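PDB 4B7O: iron-regulated outer membrane protein from Neisseria meningitidis, which transports iron across the outer membrane as a TonB-dependent transporter, probably taking it up as a siderophore complex. Local coordinates for residues 232-235 / 241-244; 102-107 / 277-282; 194-199 / 225-230. All blocks are in the same frame, centred on the assembly; numbering follows the deposited sequence.

Interaction 1: residues 232-235 / 241-244; sequences FRNF and VPYS
Phe232 and Phe235 reach with their rings to two consecutive residues, Val241 and Pro242, and each meets its partner in a different way. The Phe232 ring is carried across by a side chain with CG anti to the backbone N (chi1 174°), and its far corner does the touching: CE2 lies 3.9 Å from CG2 of Val241, with CZ only slightly farther off. The two side chains cross at about a right angle, and on the valine side the CG2 methyl does the touching. One face of the same ring is covered from within its own segment by the backbone N of Asn234, 3.9 Å above the ring plane and displaced toward the rim. Phe235 comes in edge first. Pro242 CG sits near the plane of that ring, 3.7 Å from CE1 of Phe235, and the two side chains slide past each other in opposite senses. The Asn234 side chain also lies beside the proline, with its oxygen doubtfully close.

No hydrogen bond links the two segments; the ring contacts with Val241 and Pro242 are apolar. The polar order lies within 241-244, where Ser244 OG donates to Val241 O over 2.7 Å, in the plane of that carbonyl, and also accepts the N-H of Tyr226. Tyr243 is in the left-handed backbone region, and the Ser244-to-Val241 bond spans the two ends of this tight turn. Pro242 also packs on Thr286, and Asn101 ND2 bonds to Ser244 O. The contact joins two parts of the long loop between strands 212-223 and 246-259, where it folds back on itself, one of the strand-connecting loops of the TonB-dependent receptor beta-barrel.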
loop_
_atom_site.group_PDB
_atom_site.type_symbol
_atom_site.label_atom_id
_atom_site.label_comp_id
_atom_site.label_asym_id
_atom_site.label_seq_id
_atom_site.Cartn_x
_atom_site.Cartn_y
_atom_site.Cartn_z
ATOM N N PHE A 232 5.810 -27.511 7.562
ATOM C CA PHE A 232 6.606 -26.966 6.467
ATOM C C PHE A 232 8.015 -27.580 6.509
ATOM O O PHE A 232 8.605 -27.750 7.601
ATOM C CB PHE A 232 6.720 -25.449 6.616
ATOM C CG PHE A 232 7.648 -24.803 5.622
ATOM C CD1 PHE A 232 7.329 -24.779 4.236
ATOM C CD2 PHE A 232 8.852 -24.233 6.054
ATOM C CE1 PHE A 232 8.194 -24.189 3.322
ATOM C CE2 PHE A 232 9.716 -23.635 5.157
ATOM C CZ PHE A 232 9.390 -23.608 3.788
ATOM N N ARG A 233 8.525 -27.886 5.316
ATOM C CA ARG A 233 9.900 -28.290 5.106
ATOM C C ARG A 233 10.589 -27.485 4.026
ATOM O O ARG A 233 10.111 -27.378 2.878
ATOM C CB ARG A 233 10.015 -29.793 4.815
ATOM C CG ARG A 233 9.919 -30.699 6.037
ATOM C CD ARG A 233 10.750 -30.181 7.213
ATOM N NE ARG A 233 10.429 -30.838 8.503
ATOM C CZ ARG A 233 11.261 -31.619 9.221
ATOM N NH1 ARG A 233 12.506 -31.862 8.816
ATOM N NH2 ARG A 233 10.854 -32.149 10.371
ATOM N N ASN A 234 11.708 -26.874 4.422
ATOM C CA ASN A 234 12.748 -26.365 3.509
ATOM C C ASN A 234 13.100 -27.290 2.353
ATOM O O ASN A 234 12.857 -28.483 2.435
ATOM C CB ASN A 234 14.058 -26.341 4.298
ATOM C CG ASN A 234 14.537 -24.978 4.515
ATOM O OD1 ASN A 234 14.532 -24.189 3.587
ATOM N ND2 ASN A 234 14.929 -24.660 5.716
ATOM N N PHE A 235 13.807 -26.760 1.358
ATOM C CA PHE A 235 14.392 -27.579 0.307
ATOM C C PHE A 235 15.521 -28.484 0.839
ATOM O O PHE A 235 15.876 -29.452 0.193
ATOM C CB PHE A 235 15.010 -26.702 -0.729
ATOM C CG PHE A 235 16.241 -26.030 -0.258
ATOM C CD1 PHE A 235 16.164 -25.006 0.708
ATOM C CD2 PHE A 235 17.501 -26.420 -0.740
ATOM C CE1 PHE A 235 17.310 -24.351 1.148
ATOM C CE2 PHE A 235 18.657 -25.783 -0.286
ATOM C CZ PHE A 235 18.564 -24.752 0.659
ATOM N N VAL A 241 12.213 -20.363 6.165
ATOM C CA VAL A 241 11.972 -20.025 4.781
ATOM C C VAL A 241 13.264 -19.335 4.307
ATOM O O VAL A 241 13.644 -18.259 4.803
ATOM C CB VAL A 241 10.736 -19.089 4.677
ATOM C CG1 VAL A 241 10.519 -18.597 3.253
ATOM C CG2 VAL A 241 9.481 -19.773 5.217
ATOM N N PRO A 242 13.977 -19.950 3.364
ATOM C CA PRO A 242 15.308 -19.413 2.992
ATOM C C PRO A 242 15.322 -17.959 2.395
ATOM O O PRO A 242 14.439 -17.591 1.589
ATOM C CB PRO A 242 15.817 -20.429 1.985
ATOM C CG PRO A 242 15.083 -21.658 2.344
ATOM C CD PRO A 242 13.712 -21.243 2.747
ATOM N N TYR A 243 16.323 -17.160 2.793
ATOM C CA TYR A 243 16.487 -15.754 2.331
ATOM C C TYR A 243 15.295 -14.874 2.677
ATOM O O TYR A 243 14.842 -14.050 1.899
ATOM C CB TYR A 243 16.794 -15.690 0.837
ATOM C CG TYR A 243 17.899 -16.664 0.474
ATOM C CD1 TYR A 243 19.203 -16.465 0.954
ATOM C CD2 TYR A 243 17.640 -17.788 -0.289
ATOM C CE1 TYR A 243 20.214 -17.358 0.674
ATOM C CE2 TYR A 243 18.654 -18.686 -0.578
ATOM C CZ TYR A 243 19.938 -18.466 -0.102
ATOM O OH TYR A 243 20.962 -19.356 -0.366
ATOM N N SER A 244 14.820 -15.043 3.887
ATOM C CA SER A 244 13.679 -14.313 4.333
ATOM C C SER A 244 14.103 -13.346 5.394
ATOM O O SER A 244 13.249 -12.745 6.025
ATOM C CB SER A 244 12.581 -15.269 4.829
ATOM O OG SER A 244 12.972 -15.967 6.000
#

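Interaction 2: residues 102-107 / 277-282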
loop_
_atom_site.group_PDB
_atom_site.type_symbol
_atom_site.label_atom_id
_atom_site.label_comp_id
_atom_site.label_asym_id
_atom_site.label_seq_id
_atom_site.Cartn_x
_atom_site.Cartn_y
_atom_site.Cartn_z
ATOM N N GLY A 102 9.584 -8.319 3.869
ATOM C CA GLY A 102 9.824 -7.170 2.994
ATOM C C GLY A 102 8.944 -7.195 1.752
ATOM O O GLY A 102 7.739 -7.450 1.830
ATOM N N THR A 103 9.574 -6.981 0.601
ATOM C CA THR A 103 8.899 -6.826 -0.669
ATOM C C THR A 103 8.588 -8.171 -1.305
ATOM O O THR A 103 8.069 -8.241 -2.437
ATOM C CB THR A 103 9.668 -5.874 -1.592
ATOM O OG1 THR A 103 11.073 -6.192 -1.558
ATOM C CG2 THR A 103 9.487 -4.493 -1.072
ATOM N N SER A 104 8.885 -9.230 -0.564
ATOM C CA SER A 104 8.244 -10.535 -0.784
ATOM C C SER A 104 6.722 -10.432 -0.802
ATOM O O SER A 104 6.086 -11.232 -1.487
ATOM C CB SER A 104 8.607 -11.551 0.316
ATOM O OG SER A 104 9.883 -12.133 0.066
ATOM N N GLN A 105 6.175 -9.464 -0.045
ATOM C CA GLN A 105 4.705 -9.297 0.201
ATOM C C GLN A 105 3.963 -8.507 -0.875
ATOM O O GLN A 105 4.413 -7.437 -1.336
ATOM C CB GLN A 105 4.443 -8.556 1.526
ATOM C CG GLN A 105 4.868 -9.334 2.720
ATOM C CD GLN A 105 4.802 -8.534 3.993
ATOM O OE1 GLN A 105 4.093 -7.546 4.089
ATOM N NE2 GLN A 105 5.536 -8.970 4.986
ATOM N N PHE A 106 2.803 -9.037 -1.229
ATOM C CA PHE A 106 1.860 -8.387 -2.113
ATOM C C PHE A 106 0.660 -8.048 -1.299
ATOM O O PHE A 106 0.184 -8.854 -0.486
ATOM C CB PHE A 106 1.356 -9.360 -3.192
ATOM C CG PHE A 106 2.427 -9.890 -4.075
ATOM C CD1 PHE A 106 2.822 -9.168 -5.190
ATOM C CD2 PHE A 106 3.039 -11.120 -3.797
ATOM C CE1 PHE A 106 3.800 -9.645 -6.044
ATOM C CE2 PHE A 106 4.029 -11.601 -4.630
ATOM C CZ PHE A 106 4.411 -10.860 -5.760
ATOM N N LEU A 107 0.101 -6.906 -1.590
ATOM C CA LEU A 107 -1.035 -6.457 -0.832
ATOM C C LEU A 107 -2.321 -6.400 -1.704
ATOM O O LEU A 107 -2.249 -5.996 -2.865
ATOM C CB LEU A 107 -0.683 -5.101 -0.272
ATOM C CG LEU A 107 -1.897 -4.482 0.398
ATOM C CD1 LEU A 107 -1.483 -3.748 1.682
ATOM C CD2 LEU A 107 -2.682 -3.602 -0.564
ATOM N N GLY A 277 19.695 -7.313 2.835
ATOM C CA GLY A 277 19.983 -8.698 3.137
ATOM C C GLY A 277 20.272 -9.520 1.905
ATOM O O GLY A 277 20.393 -8.980 0.812
ATOM N N ILE A 278 20.421 -10.832 2.096
ATOM C CA ILE A 278 20.658 -11.761 1.014
ATOM C C ILE A 278 19.279 -12.210 0.533
ATOM O O ILE A 278 18.592 -12.927 1.219
ATOM C CB ILE A 278 21.498 -12.994 1.504
ATOM C CG1 ILE A 278 22.790 -12.555 2.217
ATOM C CG2 ILE A 278 21.811 -13.971 0.376
ATOM C CD1 ILE A 278 23.314 -11.251 1.689
ATOM N N ARG A 279 18.929 -11.798 -0.678
ATOM C CA ARG A 279 17.595 -11.915 -1.211
ATOM C C ARG A 279 17.616 -12.491 -2.613
ATOM O O ARG A 279 18.432 -12.050 -3.436
ATOM C CB ARG A 279 16.913 -10.536 -1.254
ATOM C CG ARG A 279 16.750 -9.877 0.107
ATOM C CD ARG A 279 15.611 -10.494 0.909
ATOM N NE ARG A 279 14.315 -9.947 0.527
ATOM C CZ ARG A 279 13.150 -10.429 0.949
ATOM N NH1 ARG A 279 13.096 -11.461 1.776
ATOM N NH2 ARG A 279 12.023 -9.869 0.545
ATOM N N THR A 280 16.704 -13.445 -2.868
ATOM C CA THR A 280 16.530 -14.117 -4.188
ATOM C C THR A 280 16.213 -13.204 -5.380
ATOM O O THR A 280 15.830 -12.019 -5.229
ATOM C CB THR A 280 15.442 -15.235 -4.127
ATOM O OG1 THR A 280 14.196 -14.706 -3.638
ATOM C CG2 THR A 280 15.879 -16.392 -3.213
ATOM N N VAL A 281 16.364 -13.757 -6.586
ATOM C CA VAL A 281 16.100 -12.954 -7.770
ATOM C C VAL A 281 14.618 -12.534 -7.761
ATOM O O VAL A 281 14.322 -11.354 -7.834
ATOM C CB VAL A 281 16.564 -13.638 -9.086
ATOM C CG1 VAL A 281 16.076 -12.849 -10.324
ATOM C CG2 VAL A 281 18.093 -13.690 -9.093
ATOM N N ARG A 282 13.735 -13.525 -7.610
ATOM C CA ARG A 282 12.299 -13.361 -7.415
ATOM C C ARG A 282 11.882 -13.376 -5.948
ATOM O O ARG A 282 11.649 -14.440 -5.365
ATOM C CB ARG A 282 11.591 -14.506 -8.091
ATOM C CG ARG A 282 12.004 -14.710 -9.532
ATOM C CD ARG A 282 11.569 -16.100 -9.911
ATOM N NE ARG A 282 12.293 -16.565 -11.054
ATOM C CZ ARG A 282 13.607 -16.824 -11.046
ATOM N NH1 ARG A 282 14.318 -16.648 -9.930
ATOM N NH2 ARG A 282 14.225 -17.245 -12.153
#
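The guanidinium of Arg279 is turned so that the backbone N of Ser104 lies at its edge, in its plane, 3.4 Å from NH2 of Arg279. Both nitrogens are donors, so this is proximity without a bond. Ser104 OG stands obliquely to the same flat group and accepts a weak hydrogen bond from Arg279 NH2 at 3.2 Å, bent to 129° at the hydrogen. The backbone at the start of the plug segment is also close, with Thr103 N 3.8 Å and Gly102 C 4.3 Å from Arg279 NH2.

Arg279 does not approach in an extended form: its chain is folded at both chi2 (-76°) and chi3 (-82°), which curls the guanidinium onto the short 3-10 segment 103-104. The stronger grip on NH2 comes from Asn101 O and from a salt bridge to Glu283 OE1, while NH1 makes a weak hydrogen bond to Tyr243 O. Glu283 serves the other side as well, its OE1 taking Thr103 OG1 and its backbone O taking Ser104 OG. The serine hydroxyl therefore gives to one partner and receives weakly from another, and the buried arginine charge is probably balanced by the glutamate. Inside the plug segment, Gln105 N bonds to Gly102 O and closes the turn.

What results is a polar, charged contact between the plug domain and a barrel loop after strand 264-276, as expected where the plug sits inside the barrel of a TonB-dependent transporter.

Interaction 3: residues 194-199 / 225-230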
loop_
_atom_site.group_PDB
_atom_site.type_symbol
_atom_site.label_atom_id
_atom_site.label_comp_id
_atom_site.label_asym_id
_atom_site.label_seq_id
_atom_site.Cartn_x
_atom_site.Cartn_y
_atom_site.Cartn_z
ATOM N N ALA A 194 11.882 -11.070 18.960
ATOM C CA ALA A 194 10.916 -11.959 18.362
ATOM C C ALA A 194 11.566 -13.334 18.340
ATOM O O ALA A 194 12.754 -13.466 18.052
ATOM C CB ALA A 194 10.517 -11.468 16.964
ATOM N N SER A 195 10.779 -14.342 18.692
ATOM C CA SER A 195 11.295 -15.690 18.877
ATOM C C SER A 195 11.544 -16.274 17.511
ATOM O O SER A 195 12.443 -17.061 17.344
ATOM C CB SER A 195 10.298 -16.551 19.656
ATOM O OG SER A 195 9.328 -17.152 18.807
ATOM N N ASN A 196 10.753 -15.827 16.543
ATOM C CA ASN A 196 10.746 -16.366 15.216
ATOM C C ASN A 196 10.727 -15.234 14.201
ATOM O O ASN A 196 9.679 -14.965 13.623
ATOM C CB ASN A 196 9.457 -17.222 15.044
ATOM C CG ASN A 196 9.415 -17.951 13.723
ATOM O OD1 ASN A 196 10.463 -18.147 13.083
ATOM N ND2 ASN A 196 8.210 -18.371 13.301
ATOM N N GLU A 197 11.812 -14.499 14.015
ATOM C CA GLU A 197 12.972 -14.477 14.845
ATOM C C GLU A 197 13.569 -13.115 14.540
ATOM O O GLU A 197 13.834 -12.786 13.385
ATOM C CB GLU A 197 13.987 -15.603 14.479
ATOM C CG GLU A 197 15.207 -15.637 15.446
ATOM C CD GLU A 197 16.325 -16.613 15.048
ATOM O OE1 GLU A 197 16.025 -17.740 14.591
ATOM O OE2 GLU A 197 17.524 -16.269 15.200
ATOM N N GLY A 198 13.792 -12.306 15.551
ATOM C CA GLY A 198 14.385 -10.996 15.285
ATOM C C GLY A 198 14.582 -10.190 16.538
ATOM O O GLY A 198 14.085 -10.562 17.594
ATOM N N VAL A 199 15.297 -9.076 16.420
ATOM C CA VAL A 199 15.384 -8.125 17.498
ATOM C C VAL A 199 15.273 -6.737 16.911
ATOM O O VAL A 199 15.805 -6.464 15.845
ATOM C CB VAL A 199 16.713 -8.248 18.276
ATOM C CG1 VAL A 199 17.158 -9.714 18.376
ATOM C CG2 VAL A 199 17.791 -7.424 17.618
ATOM N N GLU A 225 15.742 -15.533 9.406
ATOM C CA GLU A 225 14.859 -16.254 8.545
ATOM C C GLU A 225 13.831 -16.873 9.441
ATOM O O GLU A 225 14.153 -17.349 10.525
ATOM C CB GLU A 225 15.616 -17.292 7.764
ATOM C CG GLU A 225 16.450 -16.770 6.604
ATOM C CD GLU A 225 17.170 -17.927 5.892
ATOM O OE1 GLU A 225 17.317 -19.011 6.534
ATOM O OE2 GLU A 225 17.560 -17.784 4.694
ATOM N N TYR A 226 12.574 -16.778 9.045
ATOM C CA TYR A 226 11.513 -17.120 9.967
ATOM C C TYR A 226 11.146 -18.557 9.684
ATOM O O TYR A 226 11.339 -19.077 8.576
ATOM C CB TYR A 226 10.308 -16.135 9.802
ATOM C CG TYR A 226 9.574 -16.260 8.448
ATOM C CD1 TYR A 226 8.610 -17.249 8.264
ATOM C CD2 TYR A 226 9.869 -15.417 7.364
ATOM C CE1 TYR A 226 7.926 -17.398 7.071
ATOM C CE2 TYR A 226 9.203 -15.571 6.131
ATOM C CZ TYR A 226 8.228 -16.581 5.999
ATOM O OH TYR A 226 7.549 -16.828 4.827
ATOM N N GLU A 227 10.605 -19.228 10.663
ATOM C CA GLU A 227 10.077 -20.525 10.316
ATOM C C GLU A 227 8.560 -20.603 10.325
ATOM O O GLU A 227 7.890 -20.020 11.165
ATOM C CB GLU A 227 10.713 -21.644 11.126
ATOM C CG GLU A 227 10.907 -21.371 12.589
ATOM C CD GLU A 227 11.399 -22.626 13.296
ATOM O OE1 GLU A 227 10.572 -23.533 13.577
ATOM O OE2 GLU A 227 12.616 -22.722 13.546
ATOM N N ALA A 228 8.071 -21.363 9.360
ATOM C CA ALA A 228 6.690 -21.548 9.069
ATOM C C ALA A 228 6.100 -22.550 10.016
ATOM O O ALA A 228 6.788 -23.037 10.905
ATOM C CB ALA A 228 6.556 -21.983 7.621
ATOM N N GLY A 229 4.805 -22.821 9.871
ATOM C CA GLY A 229 4.080 -23.669 10.830
ATOM C C GLY A 229 4.320 -25.178 10.733
ATOM O O GLY A 229 4.956 -25.685 9.782
ATOM N N LYS A 230 3.802 -25.888 11.730
ATOM C CA LYS A 230 3.915 -27.331 11.806
ATOM C C LYS A 230 3.751 -27.942 10.467
ATOM O O LYS A 230 2.652 -27.958 9.932
ATOM C CB LYS A 230 2.855 -27.921 12.717
ATOM C CG LYS A 230 3.311 -29.241 13.341
ATOM C CD LYS A 230 2.200 -30.019 14.069
ATOM C CE LYS A 230 2.700 -31.424 14.462
ATOM N NZ LYS A 230 1.902 -32.128 15.517
#
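With CG anti to the backbone N (chi1 -174°), Asn196 extends its amide straight to the backbone of Glu227 and uses both of its polar atoms on that one residue. OD1 of Asn196 accepts the N-H of Glu227 at 2.7 Å, in the carbonyl plane on a lone pair and almost linear (175°). Asn196 ND2 gives an equally short bond, 2.7 Å, to Glu227 O, with that oxygen close to the amide plane. Two bonds to one residue fix the rotation of the amide. The Glu227 side chain leaves beside it, CG lying 3.3 Å from Asn196 OD1, and its carboxylate stands nearly perpendicular to the amide. Next in the chain, Glu197, which follows a cis peptide bond, brings its CB to 4.3 Å from Glu225 O.

Asn196 ND2 has a second acceptor in Arg735 O, and the N of Asn196 bonds to Asp736 OD1. The asparagine belongs to the tight hairpin turn joining barrel strands 185-194 and 198-209, so it ties that turn both to the loop leaving strand 212-223 and to the chain entering strand 736-744.

In the fold
The three contacts lie on one side of the chain's centre, where the loop 224-245 runs between the plug and the hairpin turn at 195-197. Interaction 1 is the middle member, its centre about 11 Å from that of interaction 3 and about 13 Å from that of interaction 2. Toward interaction 3, Val241 N probably bonds to Tyr226 O at 2.9 Å. Toward interaction 2, Tyr243 O lies 3.1 Å from Arg279 NH1, and Tyr243 CB packs on Ile278 O. Interactions 2 and 3 do not touch, their nearest atoms being about 6 Å apart. The 241-244 turn thus touches both neighbours: Tyr226 of interaction 3 and Arg279 of interaction 2, the residue that reaches the plug.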